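Local structure of Emp47p (form1) (2A6Y) at residues N25-P30 and L41-I46; G87-W92 and F218-M223; N111-Q116 and K245-Y250. The protein serves as a cargo receptor whose lectin domain binds carbohydrate, and probably takes part in glycoprotein secretion and in the exit of Emp46p from the endoplasmic reticulum. All coordinates share one frame; numbering follows the deposited sequence.

Contact 1: N25-P30 and L41-I46; sequences NTRKVP and LEEGRI
Glu43 reaches across from its turn with both carboxylate oxygens to the loop 25-30 and supplies the polar half of the contact. Its OE2 accepts the backbone N-H of Asn25, with 3.0 Å between Asn25 N and Glu43 OE2 and a nearly straight N-H...O angle of 170°; the donor arrives on the syn side, somewhat tilted from the carboxylate plane. The other oxygen faces Arg27, where NH2 lies 3.2 Å from Glu43 OE1 in a salt bridge whose hydrogen bond is weak. Guanidinium and carboxylate planes stand 60° apart, and the arginine is poorly ordered, which fits a loose grip at the surface. Glu43 gets there by bending at chi2 (65°), which turns the carboxylate toward the loop.

Water makes a second polar link. One molecule lies within hydrogen-bonding distance of both carbonyls, 2.8 Å from Thr26 O and 2.7 Å from Glu42 O, and so bridges the two backbones.

The apolar half belongs to Leu41. Its CD2 lies against the loop backbone, 3.3 Å from Thr26 O and also close to Lys28 C. Val29 runs alongside Leu41 with the opposite heading, its CG2 4.0 Å from Leu41 CB.

Glu42 to Arg45 form a type II beta turn, with glycine at the positive-phi position 44, joining strands 40-42 and 45-47 at the border of the eight-stranded sheet. The loop that precedes strand 33-37 lies over this hairpin, while Ile46 pairs through its backbone with Ile220 of strand 217-227.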
loop_
_atom_site.group_PDB
_atom_site.type_symbol
_atom_site.label_atom_id
_atom_site.label_comp_id
_atom_site.label_asym_id
_atom_site.label_seq_id
_atom_site.Cartn_x
_atom_site.Cartn_y
_atom_site.Cartn_z
ATOM N N ASN A 25 17.601 -1.783 15.117
ATOM C CA ASN A 25 18.621 -2.779 15.425
ATOM C C ASN A 25 18.283 -4.158 14.884
ATOM O O ASN A 25 18.513 -5.233 15.429
ATOM C CB ASN A 25 18.834 -2.863 16.946
ATOM C CG ASN A 25 20.036 -3.754 17.215
ATOM O OD1 ASN A 25 20.994 -3.624 16.457
ATOM N ND2 ASN A 25 19.939 -4.631 18.205
ATOM N N THR A 26 17.660 -4.170 13.694
ATOM C CA THR A 26 17.271 -5.452 13.095
ATOM C C THR A 26 18.206 -5.694 11.924
ATOM O O THR A 26 18.414 -4.854 11.046
ATOM C CB THR A 26 15.806 -5.523 12.651
ATOM O OG1 THR A 26 15.014 -6.113 13.688
ATOM C CG2 THR A 26 15.646 -6.453 11.460
ATOM N N ARG A 27 18.815 -6.874 11.958
ATOM C CA ARG A 27 19.950 -6.968 11.035
ATOM C C ARG A 27 19.505 -7.729 9.808
ATOM O O ARG A 27 20.245 -7.773 8.822
ATOM C CB ARG A 27 21.165 -7.562 11.747
ATOM C CG ARG A 27 22.508 -7.305 11.088
ATOM C CD ARG A 27 23.275 -6.097 11.577
ATOM N NE ARG A 27 22.382 -5.021 11.980
ATOM C CZ ARG A 27 22.656 -3.786 12.357
ATOM N NH1 ARG A 27 23.902 -3.327 12.424
ATOM N NH2 ARG A 27 21.646 -2.974 12.685
ATOM N N LYS A 28 18.303 -8.308 9.830
ATOM C CA LYS A 28 17.843 -8.898 8.583
ATOM C C LYS A 28 16.368 -8.609 8.343
ATOM O O LYS A 28 15.621 -8.344 9.303
ATOM C CB LYS A 28 17.992 -10.421 8.660
ATOM C CG LYS A 28 16.665 -11.007 9.142
ATOM C CD LYS A 28 16.453 -12.377 8.517
ATOM C CE LYS A 28 15.091 -12.992 8.826
ATOM N NZ LYS A 28 14.926 -14.289 8.090
ATOM N N VAL A 29 15.937 -8.681 7.072
ATOM C CA VAL A 29 14.498 -8.535 6.820
ATOM C C VAL A 29 13.698 -9.559 7.610
ATOM O O VAL A 29 14.072 -10.730 7.543
ATOM C CB VAL A 29 14.250 -8.688 5.320
ATOM C CG1 VAL A 29 12.764 -8.744 5.017
ATOM C CG2 VAL A 29 14.898 -7.503 4.590
ATOM N N PRO A 30 12.669 -9.183 8.360
ATOM C CA PRO A 30 11.871 -10.156 9.097
ATOM C C PRO A 30 11.437 -11.291 8.188
ATOM O O PRO A 30 11.081 -11.052 7.028
ATOM C CB PRO A 30 10.664 -9.305 9.520
ATOM C CG PRO A 30 11.268 -7.930 9.747
ATOM C CD PRO A 30 12.216 -7.789 8.563
ATOM N N LEU A 41 17.038 -3.313 3.655
ATOM C CA LEU A 41 16.897 -3.019 5.064
ATOM C C LEU A 41 18.030 -2.079 5.453
ATOM O O LEU A 41 19.204 -2.432 5.263
ATOM C CB LEU A 41 16.903 -4.289 5.900
ATOM C CG LEU A 41 16.832 -4.080 7.420
ATOM C CD1 LEU A 41 15.491 -3.519 7.836
ATOM C CD2 LEU A 41 17.123 -5.411 8.093
ATOM N N GLU A 42 17.636 -0.914 6.002
ATOM C CA GLU A 42 18.641 -0.053 6.620
ATOM C C GLU A 42 18.244 0.144 8.079
ATOM O O GLU A 42 17.252 -0.403 8.577
ATOM C CB GLU A 42 18.741 1.254 5.833
ATOM C CG GLU A 42 18.963 1.041 4.342
ATOM C CD GLU A 42 20.310 0.383 4.111
ATOM O OE1 GLU A 42 21.231 0.524 4.934
ATOM O OE2 GLU A 42 20.438 -0.255 3.053
ATOM N N GLU A 43 19.016 0.945 8.820
ATOM C CA GLU A 43 18.774 1.047 10.261
ATOM C C GLU A 43 17.405 1.646 10.517
ATOM O O GLU A 43 17.116 2.751 10.081
ATOM C CB GLU A 43 19.892 1.864 10.922
ATOM C CG GLU A 43 19.611 2.136 12.382
ATOM C CD GLU A 43 19.595 0.887 13.248
ATOM O OE1 GLU A 43 20.479 0.037 12.977
ATOM O OE2 GLU A 43 18.752 0.806 14.174
ATOM N N GLY A 44 16.566 0.887 11.205
ATOM C CA GLY A 44 15.223 1.336 11.526
ATOM C C GLY A 44 14.202 1.389 10.428
ATOM O O GLY A 44 13.047 1.733 10.762
ATOM N N ARG A 45 14.533 1.108 9.164
ATOM C CA ARG A 45 13.468 1.191 8.154
ATOM C C ARG A 45 13.908 0.419 6.910
ATOM O O ARG A 45 15.113 0.259 6.677
ATOM C CB ARG A 45 13.150 2.643 7.816
ATOM C CG ARG A 45 14.169 3.309 6.907
ATOM C CD ARG A 45 15.379 3.849 7.622
ATOM N NE ARG A 45 16.160 4.756 6.745
ATOM C CZ ARG A 45 17.475 4.920 6.850
ATOM N NH1 ARG A 45 18.120 4.245 7.795
ATOM N NH2 ARG A 45 18.152 5.736 6.041
ATOM N N ILE A 46 12.916 -0.041 6.149
ATOM C CA ILE A 46 13.172 -0.568 4.814
ATOM C C ILE A 46 13.091 0.593 3.823
ATOM O O ILE A 46 12.131 1.337 3.800
ATOM C CB ILE A 46 12.196 -1.725 4.455
ATOM C CG1 ILE A 46 12.616 -2.960 5.255
ATOM C CG2 ILE A 46 12.211 -1.996 2.966
ATOM C CD1 ILE A 46 11.750 -4.161 5.329
HETATM O O HOH W 1 17.778 -2.235 10.489
HETATM O O HOH W 2 22.646 -0.095 11.669
#

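Contact 2: G87-W92 and F218-M223; sequences GGISFW and FEIFKM
The interior of the beta sandwich is where strands 88-95 and 217-227 meet, one from each sheet, and Ile89 packs there on the ring of Phe218. Ile89 CB sits over one face of that ring in a CH-pi contact, 4.2 Å from the centroid and 23° off the normal, displaced toward the rim. The methyl Ile89 CG2 reaches the same rim, 3.8 Å from Phe218 CE1. At the far side of the ring, CE2 and CZ border the backbone of Gly88, with Gly88 N 4.0 Å from Phe218 CE2.

No hydrogen bond joins the two segments, as expected for strands in facing sheets. Their axes approach to 8.9 Å at an angle of 35°, a spacing that side chains must fill. This face-to-face packing of two antiparallel sheets is the core of the sandwich expected of the legume-like lectin family, a member of the concanavalin clan.

Ile220, two residues on from Phe218, extends the packing along strand 217-227. Its CA-CB bond does not aim at strand 88-95, but with chi2 at -61° the chain folds round and brings CD1 over. That methyl meets Ile89 CD1 at 4.1 Å, the two side chains passing at a slant, and Phe91 CE1 at 4.2 Å.

Around this group, Ile89 and Phe91 also touch Val204 of strand 198-207, and Ile220 touches Phe76 of strand 70-79. The Phe91 ring also meets that of Trp74.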
loop_
_atom_site.group_PDB
_atom_site.type_symbol
_atom_site.label_atom_id
_atom_site.label_comp_id
_atom_site.label_asym_id
_atom_site.label_seq_id
_atom_site.Cartn_x
_atom_site.Cartn_y
_atom_site.Cartn_z
ATOM N N GLY A 87 7.198 9.470 -9.739
ATOM C CA GLY A 87 7.364 8.422 -8.752
ATOM C C GLY A 87 6.055 8.155 -8.012
ATOM O O GLY A 87 5.024 8.809 -8.251
ATOM N N GLY A 88 6.113 7.216 -7.072
ATOM C CA GLY A 88 4.928 7.023 -6.208
ATOM C C GLY A 88 5.164 5.762 -5.387
ATOM O O GLY A 88 6.041 4.928 -5.702
ATOM N N ILE A 89 4.316 5.634 -4.367
ATOM C CA ILE A 89 4.337 4.429 -3.501
ATOM C C ILE A 89 2.912 3.866 -3.494
ATOM O O ILE A 89 1.940 4.615 -3.342
ATOM C CB ILE A 89 4.863 4.793 -2.115
ATOM C CG1 ILE A 89 4.857 3.565 -1.169
ATOM C CG2 ILE A 89 4.132 5.957 -1.451
ATOM C CD1 ILE A 89 5.695 3.834 0.070
ATOM N N SER A 90 2.823 2.546 -3.647
ATOM C CA SER A 90 1.541 1.853 -3.782
ATOM C C SER A 90 1.442 0.793 -2.696
ATOM O O SER A 90 2.379 -0.020 -2.556
ATOM C CB SER A 90 1.319 1.153 -5.131
ATOM O OG SER A 90 1.155 2.099 -6.144
ATOM N N PHE A 91 0.324 0.794 -2.005
ATOM C CA PHE A 91 0.016 -0.241 -1.010
ATOM C C PHE A 91 -1.030 -1.177 -1.590
ATOM O O PHE A 91 -2.038 -0.677 -2.096
ATOM C CB PHE A 91 -0.499 0.436 0.288
ATOM C CG PHE A 91 0.539 1.368 0.893
ATOM C CD1 PHE A 91 1.489 1.005 1.813
ATOM C CD2 PHE A 91 0.537 2.707 0.485
ATOM C CE1 PHE A 91 2.441 1.877 2.340
ATOM C CE2 PHE A 91 1.466 3.613 1.000
ATOM C CZ PHE A 91 2.427 3.193 1.928
ATOM N N TRP A 92 -0.808 -2.490 -1.526
ATOM C CA TRP A 92 -1.652 -3.430 -2.242
ATOM C C TRP A 92 -2.366 -4.400 -1.302
ATOM O O TRP A 92 -1.832 -4.856 -0.283
ATOM C CB TRP A 92 -0.748 -4.267 -3.142
ATOM C CG TRP A 92 0.108 -3.490 -4.091
ATOM C CD1 TRP A 92 1.386 -3.047 -3.896
ATOM C CD2 TRP A 92 -0.277 -3.062 -5.415
ATOM N NE1 TRP A 92 1.840 -2.365 -5.020
ATOM C CE2 TRP A 92 0.823 -2.364 -5.972
ATOM C CE3 TRP A 92 -1.457 -3.210 -6.190
ATOM C CZ2 TRP A 92 0.801 -1.809 -7.253
ATOM C CZ3 TRP A 92 -1.491 -2.659 -7.479
ATOM C CH2 TRP A 92 -0.368 -1.968 -7.985
ATOM N N PHE A 218 11.460 6.527 -0.625
ATOM C CA PHE A 218 10.329 6.075 0.130
ATOM C C PHE A 218 10.781 5.003 1.131
ATOM O O PHE A 218 11.480 4.067 0.778
ATOM C CB PHE A 218 9.294 5.474 -0.820
ATOM C CG PHE A 218 8.657 6.499 -1.731
ATOM C CD1 PHE A 218 7.652 7.317 -1.221
ATOM C CD2 PHE A 218 9.076 6.623 -3.056
ATOM C CE1 PHE A 218 7.058 8.243 -2.051
ATOM C CE2 PHE A 218 8.462 7.595 -3.868
ATOM C CZ PHE A 218 7.447 8.386 -3.356
ATOM N N GLU A 219 10.359 5.195 2.393
ATOM C CA GLU A 219 10.777 4.369 3.519
ATOM C C GLU A 219 9.601 3.777 4.258
ATOM O O GLU A 219 8.581 4.459 4.445
ATOM C CB GLU A 219 11.576 5.215 4.546
ATOM C CG GLU A 219 12.842 5.838 3.903
ATOM C CD GLU A 219 13.679 6.590 4.942
ATOM O OE1 GLU A 219 13.076 7.220 5.837
ATOM O OE2 GLU A 219 14.931 6.542 4.835
ATOM N N ILE A 220 9.760 2.532 4.683
ATOM C CA ILE A 220 8.754 1.831 5.484
ATOM C C ILE A 220 9.292 1.555 6.880
ATOM O O ILE A 220 10.354 0.927 6.998
ATOM C CB ILE A 220 8.343 0.500 4.825
ATOM C CG1 ILE A 220 7.804 0.630 3.402
ATOM C CG2 ILE A 220 7.321 -0.274 5.687
ATOM C CD1 ILE A 220 6.559 1.470 3.288
ATOM N N PHE A 221 8.539 1.992 7.896
ATOM C CA PHE A 221 8.998 1.816 9.283
ATOM C C PHE A 221 8.352 0.658 10.023
ATOM O O PHE A 221 8.943 0.058 10.929
ATOM C CB PHE A 221 8.734 3.134 10.064
ATOM C CG PHE A 221 9.726 4.209 9.657
ATOM C CD1 PHE A 221 10.889 4.453 10.374
ATOM C CD2 PHE A 221 9.520 4.993 8.533
ATOM C CE1 PHE A 221 11.784 5.418 10.023
ATOM C CE2 PHE A 221 10.433 5.964 8.182
ATOM C CZ PHE A 221 11.566 6.172 8.904
ATOM N N LYS A 222 7.111 0.332 9.664
ATOM C CA LYS A 222 6.269 -0.551 10.472
ATOM C C LYS A 222 5.013 -0.867 9.698
ATOM O O LYS A 222 4.551 -0.068 8.884
ATOM C CB LYS A 222 5.864 0.127 11.775
ATOM C CG LYS A 222 5.155 -0.686 12.837
ATOM C CD LYS A 222 5.237 0.082 14.141
ATOM C CE LYS A 222 4.690 -0.619 15.371
ATOM N NZ LYS A 222 4.627 0.345 16.516
ATOM N N MET A 223 4.474 -2.042 10.001
ATOM C CA MET A 223 3.154 -2.380 9.474
ATOM C C MET A 223 2.481 -3.274 10.503
ATOM O O MET A 223 3.097 -4.248 10.914
ATOM C CB MET A 223 3.237 -3.077 8.100
ATOM C CG MET A 223 1.875 -3.270 7.446
ATOM S SD MET A 223 0.982 -4.706 8.077
ATOM C CE MET A 223 0.469 -5.545 6.641
#

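Contact 3: N111-Q116 and K245-Y250. With SO4 (sulfate ion), chain C.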
loop_
_atom_site.group_PDB
_atom_site.type_symbol
_atom_site.label_atom_id
_atom_site.label_comp_id
_atom_site.label_asym_id
_atom_site.label_seq_id
_atom_site.Cartn_x
_atom_site.Cartn_y
_atom_site.Cartn_z
ATOM N N ASN A 111 -2.300 -5.780 -13.481
ATOM C CA ASN A 111 -3.454 -6.650 -13.700
ATOM C C ASN A 111 -4.031 -7.207 -12.405
ATOM O O ASN A 111 -4.550 -8.339 -12.375
ATOM C CB ASN A 111 -3.053 -7.802 -14.627
ATOM C CG ASN A 111 -2.069 -8.744 -13.945
ATOM O OD1 ASN A 111 -1.254 -8.344 -13.094
ATOM N ND2 ASN A 111 -2.160 -10.026 -14.359
ATOM N N TYR A 112 -3.995 -6.408 -11.331
ATOM C CA TYR A 112 -4.399 -6.868 -10.020
ATOM C C TYR A 112 -5.908 -7.058 -9.898
ATOM O O TYR A 112 -6.706 -6.450 -10.627
ATOM C CB TYR A 112 -3.902 -5.877 -8.939
ATOM C CG TYR A 112 -4.515 -4.491 -9.052
ATOM C CD1 TYR A 112 -5.583 -4.175 -8.208
ATOM C CD2 TYR A 112 -4.066 -3.537 -9.970
ATOM C CE1 TYR A 112 -6.180 -2.919 -8.256
ATOM C CE2 TYR A 112 -4.682 -2.254 -10.029
ATOM C CZ TYR A 112 -5.728 -1.982 -9.174
ATOM O OH TYR A 112 -6.360 -0.756 -9.222
ATOM N N ASP A 113 -6.293 -7.899 -8.983
ATOM C CA ASP A 113 -7.684 -8.122 -8.542
ATOM C C ASP A 113 -7.765 -7.687 -7.092
ATOM O O ASP A 113 -7.342 -8.449 -6.194
ATOM C CB ASP A 113 -8.040 -9.603 -8.692
ATOM C CG ASP A 113 -9.401 -9.989 -8.131
ATOM O OD1 ASP A 113 -10.191 -9.038 -7.832
ATOM O OD2 ASP A 113 -9.674 -11.200 -7.987
ATOM N N GLY A 114 -8.246 -6.478 -6.820
ATOM C CA GLY A 114 -8.358 -5.979 -5.475
ATOM C C GLY A 114 -8.116 -4.478 -5.431
ATOM O O GLY A 114 -8.660 -3.742 -6.244
ATOM N N LEU A 115 -7.326 -4.056 -4.433
ATOM C CA LEU A 115 -7.159 -2.641 -4.099
ATOM C C LEU A 115 -5.712 -2.149 -4.228
ATOM O O LEU A 115 -4.827 -2.809 -3.689
ATOM C CB LEU A 115 -7.585 -2.426 -2.646
ATOM C CG LEU A 115 -7.418 -1.018 -2.070
ATOM C CD1 LEU A 115 -8.341 -0.005 -2.726
ATOM C CD2 LEU A 115 -7.688 -1.050 -0.567
ATOM N N GLN A 116 -5.569 -1.020 -4.907
ATOM C CA GLN A 116 -4.295 -0.297 -4.919
ATOM C C GLN A 116 -4.504 1.021 -4.197
ATOM O O GLN A 116 -5.449 1.740 -4.573
ATOM C CB GLN A 116 -3.812 -0.050 -6.335
ATOM C CG GLN A 116 -2.594 0.815 -6.453
ATOM C CD GLN A 116 -2.351 1.458 -7.800
ATOM O OE1 GLN A 116 -3.245 1.565 -8.638
ATOM N NE2 GLN A 116 -1.100 1.894 -8.070
ATOM N N LYS A 245 -15.401 -18.505 -10.234
ATOM C CA LYS A 245 -14.296 -17.939 -9.452
ATOM C C LYS A 245 -14.584 -16.477 -9.154
ATOM O O LYS A 245 -15.010 -15.719 -10.028
ATOM C CB LYS A 245 -12.939 -18.051 -10.141
ATOM C CG LYS A 245 -12.697 -19.394 -10.824
ATOM C CD LYS A 245 -11.332 -19.964 -10.459
ATOM C CE LYS A 245 -10.189 -19.106 -10.974
ATOM N NZ LYS A 245 -8.850 -19.567 -10.507
ATOM N N LEU A 246 -14.316 -16.116 -7.894
ATOM C CA LEU A 246 -14.794 -14.828 -7.431
ATOM C C LEU A 246 -13.690 -13.792 -7.520
ATOM O O LEU A 246 -12.529 -14.108 -7.277
ATOM C CB LEU A 246 -15.332 -14.968 -6.012
ATOM C CG LEU A 246 -16.487 -15.983 -5.895
ATOM C CD1 LEU A 246 -17.349 -15.683 -4.680
ATOM C CD2 LEU A 246 -17.317 -15.982 -7.171
ATOM N N ILE A 247 -14.124 -12.590 -7.875
ATOM C CA ILE A 247 -13.226 -11.442 -8.081
ATOM C C ILE A 247 -13.791 -10.205 -7.414
ATOM O O ILE A 247 -14.988 -10.157 -7.097
ATOM C CB ILE A 247 -13.024 -11.158 -9.572
ATOM C CG1 ILE A 247 -14.311 -10.772 -10.320
ATOM C CG2 ILE A 247 -12.342 -12.340 -10.268
ATOM C CD1 ILE A 247 -14.098 -10.570 -11.804
ATOM N N THR A 248 -12.902 -9.242 -7.200
ATOM C CA THR A 248 -13.350 -7.979 -6.590
ATOM C C THR A 248 -14.451 -7.320 -7.382
ATOM O O THR A 248 -14.392 -7.319 -8.620
ATOM C CB THR A 248 -12.129 -7.052 -6.479
ATOM O OG1 THR A 248 -11.183 -7.694 -5.604
ATOM C CG2 THR A 248 -12.480 -5.734 -5.797
ATOM N N LYS A 249 -15.428 -6.754 -6.673
ATOM C CA LYS A 249 -16.536 -6.080 -7.310
ATOM C C LYS A 249 -16.664 -4.668 -6.755
ATOM O O LYS A 249 -16.318 -4.411 -5.599
ATOM C CB LYS A 249 -17.870 -6.777 -7.032
ATOM C CG LYS A 249 -18.032 -8.085 -7.794
ATOM C CD LYS A 249 -19.433 -8.609 -7.431
ATOM C CE LYS A 249 -19.867 -7.921 -6.145
ATOM N NZ LYS A 249 -20.955 -8.571 -5.354
ATOM N N TYR A 250 -17.171 -3.807 -7.589
ATOM C CA TYR A 250 -17.515 -2.428 -7.238
ATOM C C TYR A 250 -19.007 -2.315 -7.526
ATOM O O TYR A 250 -19.408 -2.377 -8.690
ATOM C CB TYR A 250 -16.732 -1.425 -8.054
ATOM C CG TYR A 250 -16.825 -0.001 -7.568
ATOM C CD1 TYR A 250 -16.196 0.403 -6.415
ATOM C CD2 TYR A 250 -17.536 0.973 -8.261
ATOM C CE1 TYR A 250 -16.240 1.690 -5.937
ATOM C CE2 TYR A 250 -17.605 2.269 -7.798
ATOM C CZ TYR A 250 -16.969 2.642 -6.630
ATOM O OH TYR A 250 -17.050 3.958 -6.187
HETATM S S SO4 C . -0.246 -11.573 -11.623
HETATM O O1 SO4 C . 0.721 -12.528 -10.935
HETATM O O2 SO4 C . 0.351 -10.161 -11.651
HETATM O O3 SO4 C . -0.561 -12.069 -12.995
HETATM O O4 SO4 C . -1.503 -11.596 -10.826
#
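Gly114 and Thr248 bring the two backbones closest, CA to CA 5.5 Å, where the chain turns a corner at the glycine, near the start of strand 115-120. Gly114 has a backbone conformation that glycine alone takes readily, and its CA lies 3.3 Å from Thr248 OG1.

Asp113 and Thr248 carry the contact. A single carboxylate oxygen, Asp113 OD1, accepts two bonds from the same threonine. The first comes from the main chain, Thr248 N to Asp113 OD1 at 2.8 Å with an N-H...O angle of 162°, and uses the syn lone pair. The second runs from Thr248 OG1 to Asp113 OD1, also 2.8 Å, and comes from above the carboxylate plane, 38° out of it. With chi1 of Thr248 at -62°, the hydroxyl stands beside its own backbone N, which lets both donors of the residue close on one acceptor.

The other oxygen, Asp113 OD2, is bordered by Ile247, whose CG2 is 3.7 Å away, the two side chains crossing at about a right angle. OD2 also accepts a hydrogen bond from Gln95 NE2, and that amide binds Leu246 O as well, so strand 88-95 reaches both segments.

Apart from this pair, Asn111 ND2 donates to sulfate O3 at 2.9 Å, a nearly straight bond; Arg101 NH2 and Asp102 N also hydrogen-bond to this ion, which probably came from the crystallisation liquor.

Three neutral donors, two on OD1 and one on OD2, thus hold the buried carboxylate of Asp113, an arrangement that would be expected to stabilise its negative charge and to fix its rotation, while it ties the segment leading into strand 249-250 to the corner at Gly114.

In the fold
Contact 2 lies in the core, about 6 Å from the chain's centre, and is made of apolar side chains with no hydrogen bond across it, as fits a sandwich interior; contact 1 is a surface contact and contact 3 a buried one nearer the periphery, and both rely on a carboxylate. In contact 1 it takes one neutral backbone N-H and a weak salt bridge to a poorly ordered arginine; in contact 3 it takes neutral donors. Contacts 1 and 3 lie on opposite sides of the centre, about 32 Å between centres, and reach the two border strands of the same sheet. Contact 2 touches both, through Arg45 to Glu219 and through Ser90 to Gln116.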